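Local structure of putative tRNA synthase (3DQQ) at residues A19-E24 with L226-A231; T53-A58 with H145-M150; T109-I114 with A184-L189; N121-T124 with Y129-V132; Q173-G178 with E208-V213. The protein probably catalyses the ATP-dependent phosphorylation of 3-oxo-tetronate to 3-oxo-tetronate 4-phosphate, as a member of the four-carbon acid sugar kinase family. All blocks are in the same frame, centred on the assembly; numbering follows the deposited sequence.

Contact 1: residues A19-E24 with L226-A231; sequences ASFLVE and LAMGLA
Phe21 and Leu22 of helix 12-24 reach across to Met228, Ala227 and Ala231 of helix 224-235, two helices that run side by side in nearly the same direction. Over these segments the axes approach to 8.6 Å and cross at -25°, and the CA atoms of Phe21 and Met228 are 5.7 Å apart. The contact is purely apolar and has two parts. In the first, the end methyl of Met228 meets the CD2-CE2 side of the Phe21 ring, the two side chains crossing obliquely. Met228 leaves its backbone with CG anti to the N atom, and the bend at its last torsion (chi3 -59°) swings the methyl group back to the phenyl ring, leaving CE 3.6 Å from Phe21 CE2. The methyl also lies 3.8 Å from Phe21 CD2, so it sits beside one bond of the ring. In the second part, Leu22 uses a single branch. Its chi2 of 172° runs CD1 on in line and turns CD2 aside, into the groove between Ala227 and Ala231, residues one helical turn apart. There CD2 lies 3.8 Å from Ala227 CB and 4.1 Å from Ala231 CB, while Ala227 O is 3.7 Å from the same methyl. The small alanine side chains leave room for the branched one. Around this pair, Leu22 and Val23 also touch Thr29 of strand 29-33, Phe21 touches Leu118 in a loop, and Leu226 and Leu230 pack on strand 79-83.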
# COMPACT_ATOMS: atom_id res chain seq x y z
N ALA A 19 -24.11 -8.50 -11.12
CA ALA A 19 -25.09 -7.85 -12.02
C ALA A 19 -24.60 -7.84 -13.44
O ALA A 19 -25.35 -7.96 -14.39
CB ALA A 19 -25.40 -6.45 -11.59
N SER A 20 -23.30 -7.72 -13.60
CA SER A 20 -22.79 -7.67 -14.91
C SER A 20 -22.88 -9.02 -15.58
O SER A 20 -23.18 -9.10 -16.74
CB SER A 20 -21.36 -7.19 -14.88
OG SER A 20 -20.87 -7.22 -16.20
N PHE A 21 -22.62 -10.10 -14.83
CA PHE A 21 -22.77 -11.44 -15.39
C PHE A 21 -24.20 -11.71 -15.79
O PHE A 21 -24.44 -12.34 -16.81
CB PHE A 21 -22.30 -12.53 -14.43
CG PHE A 21 -20.84 -12.74 -14.46
CD1 PHE A 21 -20.02 -12.08 -13.57
CD2 PHE A 21 -20.27 -13.56 -15.39
CE1 PHE A 21 -18.63 -12.23 -13.64
CE2 PHE A 21 -18.89 -13.72 -15.45
CZ PHE A 21 -18.08 -13.05 -14.58
N LEU A 22 -25.17 -11.23 -15.02
CA LEU A 22 -26.57 -11.46 -15.42
C LEU A 22 -26.86 -10.75 -16.74
O LEU A 22 -27.42 -11.34 -17.67
CB LEU A 22 -27.56 -11.05 -14.33
CG LEU A 22 -27.45 -11.78 -12.98
CD1 LEU A 22 -28.39 -11.12 -11.96
CD2 LEU A 22 -27.72 -13.27 -13.14
N VAL A 23 -26.40 -9.50 -16.86
CA VAL A 23 -26.66 -8.75 -18.09
C VAL A 23 -25.92 -9.34 -19.28
O VAL A 23 -26.48 -9.50 -20.34
CB VAL A 23 -26.35 -7.26 -17.92
CG1 VAL A 23 -26.38 -6.56 -19.27
CG2 VAL A 23 -27.35 -6.64 -16.92
N GLU A 24 -24.67 -9.71 -19.08
CA GLU A 24 -23.90 -10.35 -20.16
C GLU A 24 -24.48 -11.67 -20.60
O GLU A 24 -24.15 -12.15 -21.66
CB GLU A 24 -22.43 -10.54 -19.77
CG GLU A 24 -21.73 -9.19 -19.51
CD GLU A 24 -21.74 -8.26 -20.74
OE1 GLU A 24 -21.27 -8.75 -21.79
OE2 GLU A 24 -22.20 -7.09 -20.66
N LEU A 226 -22.34 -19.20 -10.41
CA LEU A 226 -23.65 -19.85 -10.49
C LEU A 226 -24.67 -18.93 -11.13
O LEU A 226 -25.53 -19.41 -11.86
CB LEU A 226 -24.12 -20.29 -9.11
CG LEU A 226 -25.44 -21.01 -9.02
CD1 LEU A 226 -25.60 -22.15 -10.07
CD2 LEU A 226 -25.68 -21.47 -7.55
N ALA A 227 -24.59 -17.62 -10.86
CA ALA A 227 -25.53 -16.66 -11.46
C ALA A 227 -25.46 -16.74 -12.98
O ALA A 227 -26.46 -16.72 -13.69
CB ALA A 227 -25.26 -15.24 -11.00
N MET A 228 -24.25 -16.82 -13.48
CA MET A 228 -24.07 -16.98 -14.92
C MET A 228 -24.83 -18.21 -15.40
O MET A 228 -25.53 -18.18 -16.39
CB MET A 228 -22.58 -17.09 -15.25
CG MET A 228 -22.33 -17.32 -16.72
SD MET A 228 -20.77 -18.23 -16.99
CE MET A 228 -19.51 -17.14 -16.22
N GLY A 229 -24.73 -19.29 -14.65
CA GLY A 229 -25.39 -20.54 -15.02
C GLY A 229 -26.89 -20.42 -14.97
O GLY A 229 -27.57 -20.98 -15.81
N LEU A 230 -27.42 -19.71 -13.97
CA LEU A 230 -28.84 -19.50 -13.87
C LEU A 230 -29.29 -18.61 -14.98
O LEU A 230 -30.32 -18.87 -15.57
CB LEU A 230 -29.24 -18.95 -12.52
CG LEU A 230 -29.04 -19.91 -11.35
CD1 LEU A 230 -28.97 -19.13 -10.06
CD2 LEU A 230 -30.10 -21.03 -11.30
N ALA A 231 -28.51 -17.60 -15.34
CA ALA A 231 -28.92 -16.69 -16.41
C ALA A 231 -29.07 -17.43 -17.71
O ALA A 231 -30.03 -17.21 -18.42
CB ALA A 231 -27.95 -15.57 -16.58

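Contact 2: residues T53-A58 with H145-M150; sequences TRSCPA and HPINPM
His145 ND1 is gripped by two backbone N-H groups of its own loop, those of Ile147 and Asn148, while Ile147 and Asn148 in turn face Ser55 across the contact. The bond from Ile147 N to His145 ND1 is 3.2 Å long, and its donor stands 20° out of the ring plane. Asn148 N reaches His145 ND1 at 3.3 Å, almost straight at the hydrogen (175°) but tilted further from the plane. The imidazole nitrogen thus works as an acceptor for two consecutive amides, which ties the turn at residues 145-148 to the ring. Pro146 CD lies over one ring face of His145, 3.3 Å above the plane and offset toward the rim. Both segments are irregular loops of the sugar-binding N-terminal domain: residues 53-58 lead from strand 46-50 into helix 58-74, with Pro57 at the N-cap, and residues 145-150 come before helix 155-160. Between them the touch is small. Ser55 OG, placed beside its own backbone N, points at the CG2 branch of Ile147, and Ser55 OG to Ile147 CG2 measures 3.6 Å. Ser55 CB is 4.2 Å from the same methyl, so the serine meets it with its hydroxyl end first. Nearby, Arg54 turns its guanidinium group to Asp10, with which NH1 forms a salt bridge. The ring of His145 meets Tyr329 of the second subunit at about 75° between planes, and Ile147 packs on that same tyrosine of the second subunit. The side chain of Ile147 lies about 12 Å from that of Glu363, which by similarity binds ATP.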
# COMPACT_ATOMS: atom_id res chain seq x y z
N THR A 53 -22.11 -5.80 4.29
CA THR A 53 -22.33 -6.79 5.28
C THR A 53 -21.25 -7.88 5.26
O THR A 53 -21.32 -8.81 6.00
CB THR A 53 -23.74 -7.37 5.08
OG1 THR A 53 -23.89 -7.75 3.71
CG2 THR A 53 -24.84 -6.32 5.46
N ARG A 54 -20.21 -7.75 4.45
CA ARG A 54 -19.15 -8.74 4.49
C ARG A 54 -18.42 -8.85 5.83
O ARG A 54 -18.19 -9.96 6.28
CB ARG A 54 -18.16 -8.50 3.40
CG ARG A 54 -17.06 -9.50 3.40
CD ARG A 54 -16.22 -9.40 2.16
NE ARG A 54 -17.04 -9.59 0.98
CZ ARG A 54 -16.58 -9.55 -0.26
NH1 ARG A 54 -17.37 -9.76 -1.26
NH2 ARG A 54 -15.30 -9.34 -0.47
N SER A 55 -18.09 -7.73 6.46
CA SER A 55 -17.29 -7.71 7.72
C SER A 55 -17.90 -7.10 8.95
O SER A 55 -17.29 -7.18 10.00
CB SER A 55 -15.98 -6.98 7.53
OG SER A 55 -15.33 -7.47 6.38
N CYS A 56 -19.05 -6.46 8.86
CA CYS A 56 -19.68 -5.92 10.04
C CYS A 56 -20.15 -7.07 10.98
O CYS A 56 -20.11 -8.25 10.61
CB CYS A 56 -20.87 -5.12 9.59
SG CYS A 56 -22.09 -6.18 8.88
N PRO A 57 -20.59 -6.75 12.19
CA PRO A 57 -21.09 -7.79 13.06
C PRO A 57 -22.23 -8.60 12.43
O PRO A 57 -23.03 -8.05 11.64
CB PRO A 57 -21.63 -7.02 14.28
CG PRO A 57 -20.97 -5.70 14.24
CD PRO A 57 -20.66 -5.41 12.80
N ALA A 58 -22.31 -9.88 12.82
CA ALA A 58 -23.25 -10.82 12.28
C ALA A 58 -24.65 -10.27 12.40
O ALA A 58 -25.43 -10.35 11.44
CB ALA A 58 -23.15 -12.13 13.01
N HIS A 145 -4.75 -12.45 4.19
CA HIS A 145 -5.74 -11.39 4.00
C HIS A 145 -5.85 -10.55 5.28
O HIS A 145 -5.94 -11.09 6.39
CB HIS A 145 -7.09 -11.96 3.61
CG HIS A 145 -8.01 -10.96 3.01
ND1 HIS A 145 -8.73 -10.06 3.77
CD2 HIS A 145 -8.35 -10.72 1.72
CE1 HIS A 145 -9.45 -9.29 2.97
NE2 HIS A 145 -9.25 -9.68 1.72
N PRO A 146 -5.78 -9.22 5.13
CA PRO A 146 -5.84 -8.25 6.22
C PRO A 146 -7.05 -8.39 7.12
O PRO A 146 -6.92 -8.21 8.33
CB PRO A 146 -5.91 -6.91 5.50
CG PRO A 146 -5.38 -7.14 4.14
CD PRO A 146 -5.60 -8.57 3.81
N ILE A 147 -8.23 -8.64 6.55
CA ILE A 147 -9.49 -8.64 7.34
C ILE A 147 -9.94 -10.06 7.68
O ILE A 147 -10.29 -10.35 8.83
CB ILE A 147 -10.65 -7.91 6.61
CG1 ILE A 147 -10.29 -6.44 6.35
CG2 ILE A 147 -11.94 -8.00 7.41
CD1 ILE A 147 -9.47 -6.25 5.06
N ASN A 148 -9.92 -10.93 6.67
CA ASN A 148 -10.34 -12.31 6.85
C ASN A 148 -9.35 -13.31 6.26
O ASN A 148 -9.61 -13.90 5.22
CB ASN A 148 -11.77 -12.52 6.31
CG ASN A 148 -12.04 -11.75 5.07
OD1 ASN A 148 -11.44 -12.04 4.03
ND2 ASN A 148 -12.94 -10.76 5.15
N PRO A 149 -8.24 -13.53 6.98
CA PRO A 149 -7.21 -14.46 6.52
C PRO A 149 -7.80 -15.87 6.50
O PRO A 149 -8.47 -16.27 7.45
CB PRO A 149 -6.12 -14.36 7.61
CG PRO A 149 -6.86 -13.89 8.86
CD PRO A 149 -7.93 -12.97 8.32
N MET A 150 -7.54 -16.62 5.44
CA MET A 150 -8.17 -17.90 5.24
C MET A 150 -7.10 -18.99 5.34
O MET A 150 -6.27 -19.15 4.46
CB MET A 150 -8.85 -17.92 3.87
CG MET A 150 -9.79 -16.76 3.61
SD MET A 150 -11.30 -16.54 4.65
CE MET A 150 -12.18 -18.05 4.12

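Contact 3: residues T109-I114 with A184-L189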
# COMPACT_ATOMS: atom_id res chain seq x y z
N THR A 109 -37.04 -22.78 4.26
CA THR A 109 -36.35 -23.82 3.54
C THR A 109 -35.30 -24.53 4.43
O THR A 109 -34.66 -23.91 5.28
CB THR A 109 -35.66 -23.28 2.20
OG1 THR A 109 -34.86 -24.32 1.66
CG2 THR A 109 -34.69 -22.19 2.42
N SER A 110 -35.08 -25.82 4.19
CA SER A 110 -34.13 -26.65 4.98
C SER A 110 -32.84 -27.09 4.34
O SER A 110 -32.04 -27.75 5.00
CB SER A 110 -34.82 -27.92 5.42
OG SER A 110 -35.76 -27.55 6.40
N PHE A 111 -32.64 -26.74 3.07
CA PHE A 111 -31.48 -27.17 2.33
C PHE A 111 -31.07 -26.12 1.34
O PHE A 111 -31.95 -25.63 0.68
CB PHE A 111 -31.83 -28.43 1.60
CG PHE A 111 -30.68 -29.06 0.98
CD1 PHE A 111 -29.74 -29.70 1.77
CD2 PHE A 111 -30.46 -28.97 -0.39
CE1 PHE A 111 -28.62 -30.25 1.21
CE2 PHE A 111 -29.32 -29.54 -0.96
CZ PHE A 111 -28.41 -30.18 -0.17
N THR A 112 -29.79 -25.76 1.22
CA THR A 112 -29.34 -24.77 0.22
C THR A 112 -28.00 -25.12 -0.31
O THR A 112 -27.29 -25.88 0.30
CB THR A 112 -29.22 -23.39 0.84
OG1 THR A 112 -30.43 -23.18 1.55
CG2 THR A 112 -29.06 -22.27 -0.20
N VAL A 113 -27.62 -24.52 -1.43
CA VAL A 113 -26.33 -24.81 -1.99
C VAL A 113 -25.40 -23.68 -1.75
O VAL A 113 -25.83 -22.56 -1.48
CB VAL A 113 -26.42 -25.07 -3.49
CG1 VAL A 113 -27.44 -26.21 -3.77
CG2 VAL A 113 -26.72 -23.76 -4.24
N ILE A 114 -24.11 -24.01 -1.83
CA ILE A 114 -23.01 -23.07 -1.68
C ILE A 114 -22.15 -23.25 -2.90
O ILE A 114 -21.60 -24.33 -3.06
CB ILE A 114 -22.16 -23.40 -0.43
CG1 ILE A 114 -22.96 -23.11 0.83
CG2 ILE A 114 -20.85 -22.60 -0.39
CD1 ILE A 114 -22.39 -23.73 2.06
N ALA A 184 -30.20 -36.11 -7.98
CA ALA A 184 -30.37 -37.25 -7.10
C ALA A 184 -29.44 -37.08 -5.91
O ALA A 184 -29.85 -37.30 -4.77
CB ALA A 184 -30.09 -38.54 -7.85
N ALA A 185 -28.19 -36.68 -6.15
CA ALA A 185 -27.20 -36.54 -5.08
C ALA A 185 -27.65 -35.42 -4.11
O ALA A 185 -27.48 -35.53 -2.89
CB ALA A 185 -25.83 -36.28 -5.65
N LEU A 186 -28.28 -34.38 -4.64
CA LEU A 186 -28.77 -33.29 -3.81
C LEU A 186 -29.84 -33.79 -2.87
O LEU A 186 -29.74 -33.57 -1.68
CB LEU A 186 -29.29 -32.13 -4.66
CG LEU A 186 -28.19 -31.22 -5.21
CD1 LEU A 186 -28.64 -30.37 -6.41
CD2 LEU A 186 -27.65 -30.36 -4.05
N SER A 187 -30.84 -34.48 -3.40
CA SER A 187 -31.87 -35.10 -2.56
C SER A 187 -31.28 -36.00 -1.53
O SER A 187 -31.73 -36.06 -0.41
CB SER A 187 -32.75 -35.99 -3.38
OG SER A 187 -33.41 -35.28 -4.40
N ARG A 188 -30.28 -36.75 -1.91
CA ARG A 188 -29.70 -37.68 -0.98
C ARG A 188 -29.04 -36.99 0.23
O ARG A 188 -29.19 -37.44 1.39
CB ARG A 188 -28.69 -38.53 -1.72
CG ARG A 188 -28.50 -39.87 -1.10
CD ARG A 188 -27.53 -40.81 -1.94
NE ARG A 188 -27.75 -40.81 -3.42
CZ ARG A 188 -26.91 -40.25 -4.31
NH1 ARG A 188 -25.80 -39.60 -3.90
NH2 ARG A 188 -27.19 -40.31 -5.61
N LEU A 189 -28.33 -35.89 -0.03
CA LEU A 189 -27.75 -35.11 1.04
C LEU A 189 -28.86 -34.63 1.99
O LEU A 189 -28.76 -34.63 3.21
CB LEU A 189 -26.95 -33.93 0.49
CG LEU A 189 -25.68 -34.34 -0.25
CD1 LEU A 189 -24.96 -33.16 -0.81
CD2 LEU A 189 -24.78 -35.11 0.66
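A helix lying over the parallel strands of the sugar-binding domain makes this contact: Phe111, just before strand 112-115, and Val113 within it meet Leu186 and Leu189 of helix 179-191. Phe111 is the main side chain on the strand side. With its CG anti to the backbone N (chi1 -171°), its ring projects toward the helix and is met there by two leucines in different ways. Leu186 comes to the ring edge in the ring plane, and its CD2 is 3.6 Å from Phe111 CE2. The two side chains cross at about a right angle, and the carbonyl oxygen of Leu186 is also close, 3.9 Å from Phe111 CZ. Leu189 uses the root of its side chain, with Leu189 CB 4.1 Å from Phe111 CZ. Its approach to the ring is oblique. In this alpha/beta arrangement strand 112-115 lies next to strand 196-199, and backbone hydrogen bonds join Thr112 and Ile114 to Ala197. The helix also covers the outer strand, since Leu186 and Leu189 both touch Ile170 of strand 167-170. Thr112 points its side chain away from the helix and packs on Leu219 and Thr221, while Phe111 points to the helix and Val113 lies alongside. Val113 adds a lighter touch: its CG1 branch, beside the backbone N, lies 4.2 Å from Leu186 CD2. That one methyl of Leu186 therefore sits between the phenyl edge and the valine, and on it both Phe111 and Val113 converge. Leu189 also rests on Ala197 and, in a loop, on Tyr194.

Contact 4: residues N121-T124 with Y129-V132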
# COMPACT_ATOMS: atom_id res chain seq x y z
N ASN A 121 -12.03 -16.55 -13.42
CA ASN A 121 -11.08 -15.78 -12.60
C ASN A 121 -10.23 -16.66 -11.71
O ASN A 121 -9.69 -16.19 -10.73
CB ASN A 121 -11.78 -14.78 -11.68
CG ASN A 121 -12.40 -13.63 -12.42
OD1 ASN A 121 -12.55 -13.67 -13.65
ND2 ASN A 121 -12.79 -12.58 -11.68
N GLY A 122 -10.14 -17.93 -12.03
CA GLY A 122 -9.26 -18.82 -11.28
C GLY A 122 -9.75 -19.25 -9.92
O GLY A 122 -8.97 -19.54 -9.06
N ARG A 123 -11.05 -19.31 -9.72
CA ARG A 123 -11.55 -19.94 -8.54
C ARG A 123 -12.27 -21.19 -8.91
O ARG A 123 -13.26 -21.15 -9.65
CB ARG A 123 -12.47 -19.01 -7.84
CG ARG A 123 -11.73 -18.31 -6.78
CD ARG A 123 -11.99 -16.89 -6.81
NE ARG A 123 -11.14 -16.26 -7.78
CZ ARG A 123 -10.67 -15.04 -7.62
NH1 ARG A 123 -10.99 -14.32 -6.53
NH2 ARG A 123 -9.89 -14.51 -8.56
N THR A 124 -11.77 -22.31 -8.41
CA THR A 124 -12.40 -23.56 -8.74
C THR A 124 -12.62 -24.31 -7.46
O THR A 124 -12.00 -24.02 -6.46
CB THR A 124 -11.57 -24.34 -9.82
OG1 THR A 124 -10.23 -24.47 -9.39
CG2 THR A 124 -11.58 -23.58 -11.19
N TYR A 129 -13.04 -28.45 -1.86
CA TYR A 129 -11.90 -27.60 -1.51
C TYR A 129 -11.82 -26.47 -2.51
O TYR A 129 -12.02 -26.67 -3.71
CB TYR A 129 -10.60 -28.40 -1.54
CG TYR A 129 -10.50 -29.51 -0.51
CD1 TYR A 129 -9.76 -29.35 0.66
CD2 TYR A 129 -11.13 -30.74 -0.73
CE1 TYR A 129 -9.65 -30.37 1.57
CE2 TYR A 129 -11.03 -31.77 0.19
CZ TYR A 129 -10.29 -31.57 1.33
OH TYR A 129 -10.19 -32.62 2.23
N LEU A 130 -11.54 -25.27 -2.02
CA LEU A 130 -11.51 -24.10 -2.86
C LEU A 130 -10.08 -23.84 -3.29
O LEU A 130 -9.18 -23.84 -2.47
CB LEU A 130 -12.10 -22.91 -2.10
CG LEU A 130 -12.13 -21.47 -2.71
CD1 LEU A 130 -12.73 -21.45 -4.10
CD2 LEU A 130 -12.95 -20.50 -1.80
N PHE A 131 -9.90 -23.59 -4.58
CA PHE A 131 -8.64 -23.29 -5.18
C PHE A 131 -8.57 -21.91 -5.78
O PHE A 131 -9.40 -21.54 -6.53
CB PHE A 131 -8.35 -24.25 -6.30
CG PHE A 131 -8.07 -25.62 -5.86
CD1 PHE A 131 -6.80 -26.05 -5.72
CD2 PHE A 131 -9.08 -26.47 -5.59
CE1 PHE A 131 -6.56 -27.27 -5.32
CE2 PHE A 131 -8.82 -27.69 -5.18
CZ PHE A 131 -7.56 -28.09 -5.05
N VAL A 132 -7.52 -21.19 -5.45
CA VAL A 132 -7.24 -19.91 -6.04
C VAL A 132 -6.08 -20.09 -6.97
O VAL A 132 -4.98 -20.25 -6.56
CB VAL A 132 -6.85 -18.91 -4.99
CG1 VAL A 132 -6.44 -17.65 -5.60
CG2 VAL A 132 -7.96 -18.69 -4.07
O HOH W 1 -8.61 -22.19 -9.66
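The ring of Phe131 has Thr124 O at its edge, near the ring plane, 3.9 Å from Phe131 CD2. The second flat group is the guanidinium of Arg123, with Asn121 O at its edge in plane: NH2 donates to Asn121 O at 2.8 Å, and the bond from NE to the same oxygen is weak. The arginine chain is bent at chi2 and chi3, which folds its end back to the start of its own segment. Between the segments lies an antiparallel ladder. Thr124 and Phe131 form its hydrogen-bonded pair, Thr124 N giving to Phe131 O at 3.1 Å and Phe131 N to Thr124 O at 2.9 Å, the latter nearly straight on to the carbonyl (C=O...N 163°). Arg123 and Val132 form the adjoining non-hydrogen-bonded pair, and here the Arg123 CA hydrogen points at Phe131 O (CA to O 3.4 Å). Thr124 and Phe131 share one face of the sheet, where Thr124 OG1 lies 3.6 Å from Phe131 CB; Arg123 and Val132 share the other. Thr124 chi1 of 53° puts OG1 between the backbone N and the carbonyl carbon, and from there it meets a water at 2.8 Å that also stands near Phe131 O. Gly122 adopts a left-handed backbone conformation at the entry to the first strand. The pair is the hairpin of strands 123-126 and 129-132, continued by strand 135-136, whose Leu136 touches Phe131 and Tyr129. Tyr129 also meets the ring of Tyr154, and Arg123 and Val132 pack on Ile325 of the second subunit.

Contact 5: residues Q173-G178 with E208-V213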
# COMPACT_ATOMS: atom_id res chain seq x y z
N GLN A 173 -17.30 -34.94 -10.60
CA GLN A 173 -17.71 -36.17 -11.29
C GLN A 173 -19.22 -36.37 -11.35
O GLN A 173 -19.71 -36.92 -12.34
CB GLN A 173 -17.06 -37.38 -10.65
CG GLN A 173 -15.60 -37.48 -10.96
CD GLN A 173 -14.67 -36.78 -9.98
OE1 GLN A 173 -15.13 -36.14 -9.00
NE2 GLN A 173 -13.35 -36.89 -10.23
N THR A 174 -19.98 -35.97 -10.33
CA THR A 174 -21.45 -36.10 -10.40
C THR A 174 -22.04 -35.12 -11.43
O THR A 174 -22.89 -35.46 -12.23
CB THR A 174 -22.07 -35.82 -9.05
OG1 THR A 174 -21.54 -36.71 -8.08
CG2 THR A 174 -23.58 -35.95 -9.10
N LEU A 175 -21.58 -33.89 -11.39
CA LEU A 175 -21.97 -32.89 -12.36
C LEU A 175 -21.72 -33.46 -13.75
O LEU A 175 -22.52 -33.29 -14.66
CB LEU A 175 -21.15 -31.62 -12.15
CG LEU A 175 -21.71 -30.47 -11.30
CD1 LEU A 175 -22.72 -30.86 -10.28
CD2 LEU A 175 -20.57 -29.77 -10.64
N ASP A 176 -20.60 -34.15 -13.91
CA ASP A 176 -20.24 -34.75 -15.19
C ASP A 176 -21.19 -35.86 -15.57
O ASP A 176 -21.37 -36.14 -16.73
CB ASP A 176 -18.78 -35.26 -15.17
CG ASP A 176 -17.72 -34.09 -15.13
OD1 ASP A 176 -18.06 -32.99 -15.66
OD2 ASP A 176 -16.59 -34.26 -14.54
N GLU A 177 -21.81 -36.52 -14.61
CA GLU A 177 -22.89 -37.43 -14.94
C GLU A 177 -24.18 -36.72 -15.35
O GLU A 177 -25.05 -37.33 -15.91
CB GLU A 177 -23.19 -38.37 -13.78
CG GLU A 177 -22.21 -39.51 -13.67
CD GLU A 177 -22.25 -40.25 -12.29
OE1 GLU A 177 -23.17 -39.99 -11.45
OE2 GLU A 177 -21.31 -41.09 -12.05
N GLY A 178 -24.34 -35.45 -15.03
CA GLY A 178 -25.50 -34.73 -15.48
C GLY A 178 -26.58 -34.38 -14.47
O GLY A 178 -26.46 -34.65 -13.24
N GLU A 208 -23.00 -24.24 -15.74
CA GLU A 208 -24.20 -24.34 -16.54
C GLU A 208 -25.06 -25.49 -16.05
O GLU A 208 -26.28 -25.37 -15.99
CB GLU A 208 -23.87 -24.52 -18.00
CG GLU A 208 -23.21 -23.31 -18.67
CD GLU A 208 -22.89 -23.55 -20.18
OE1 GLU A 208 -22.98 -22.59 -20.98
OE2 GLU A 208 -22.55 -24.71 -20.57
N ILE A 209 -24.43 -26.60 -15.69
CA ILE A 209 -25.19 -27.74 -15.16
C ILE A 209 -25.85 -27.37 -13.83
O ILE A 209 -26.98 -27.75 -13.56
CB ILE A 209 -24.27 -28.97 -15.00
CG1 ILE A 209 -23.80 -29.43 -16.38
CG2 ILE A 209 -24.99 -30.11 -14.29
CD1 ILE A 209 -22.49 -30.26 -16.40
N GLN A 210 -25.14 -26.63 -12.99
CA GLN A 210 -25.70 -26.28 -11.69
C GLN A 210 -26.92 -25.41 -11.92
O GLN A 210 -27.97 -25.64 -11.31
CB GLN A 210 -24.69 -25.53 -10.83
CG GLN A 210 -23.50 -26.31 -10.30
CD GLN A 210 -22.51 -25.35 -9.60
OE1 GLN A 210 -22.92 -24.28 -9.16
NE2 GLN A 210 -21.23 -25.74 -9.48
N GLY A 211 -26.76 -24.42 -12.81
CA GLY A 211 -27.82 -23.52 -13.21
C GLY A 211 -29.02 -24.29 -13.64
O GLY A 211 -30.13 -23.99 -13.28
N GLU A 212 -28.79 -25.33 -14.41
CA GLU A 212 -29.89 -26.11 -14.90
C GLU A 212 -30.58 -26.91 -13.80
O GLU A 212 -31.77 -27.12 -13.84
CB GLU A 212 -29.38 -27.06 -15.98
CG GLU A 212 -30.51 -27.79 -16.73
CD GLU A 212 -30.04 -28.37 -18.07
OE1 GLU A 212 -28.88 -28.01 -18.47
OE2 GLU A 212 -30.81 -29.17 -18.71
N VAL A 213 -29.80 -27.38 -12.84
CA VAL A 213 -30.35 -28.18 -11.75
C VAL A 213 -31.15 -27.26 -10.81
O VAL A 213 -32.22 -27.63 -10.38
CB VAL A 213 -29.22 -28.91 -10.99
CG1 VAL A 213 -29.76 -29.58 -9.76
CG2 VAL A 213 -28.53 -29.90 -11.92
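Apolar contacts come first: Ile209 on helix 204-214 points at Leu175, which lies alongside near the end of helix 172-177. Leu175 CG and Ile209 CG2 are 4.5 Å apart, a loose touch in which the isoleucine offers its branch methyl. The nearer approach is made by the other arm, because Ile209 CG1 stands beside the backbone N and CD1 runs on from it (chi2 158°), bringing CD1 to 3.5 Å from Leu175 O. Ile209 CG2 lies 4.0 Å from the same oxygen, so the two methyl groups lie against the carbonyl of the last turn. The polar side chain of Gln210 meets the leucine with its amide: Leu175 CD2 is 4.2 Å from Gln210 NE2. That amide has its strong partner elsewhere, since OE1 bonds to Ser115 OG on strand 112-115, and its NE2 makes a weak bond to Asp200 O. The backbone is the third kind. Leu175 O accepts from Gly178 N at 2.8 Å, so the oxygen that Ile209 leans on is held by the helix terminus. Gly178 has a positive phi (107°), leaves the helix there and serves as the N-cap of helix 179-191. Charge lies at the margin: Asp176 OD1 forms a salt bridge with Arg205 NH1 and a hydrogen bond with His206 NE2, residues just before segment 208-213 on the second helix. The chemistry thus implies a loosely packed helix-helix contact, in which Ile209 methyls rest on a carbonyl already bonded to Gly178 N, with the Gln210 amide tied to Ser115 and the ionic tie from Asp176 beside it.

Overall arrangement
Contacts 1 and 3 join a helix to a helix or to a strand of the sugar-binding domain through aliphatic and aromatic carbon; contact 5, between helices, adds a backbone carbonyl and an amide. Contact 4 is a hydrogen-bonded hairpin and contact 2 a small touch between loops. Contacts 1 and 5 are buried and meet where Leu226 touches Gln210; Leu226 also touches Val113 of contact 3. Contacts 3 and 5 use successive helices, 179-191 and 172-177, and touch through Leu186 and Val213. Contacts 2, 3 and 4 are partly buried, and of these 2 and 4 also reach the second subunit. In contact 2 the hydrogen bonds to His145 ND1 stay within loop 145-150, and none joins the two segments.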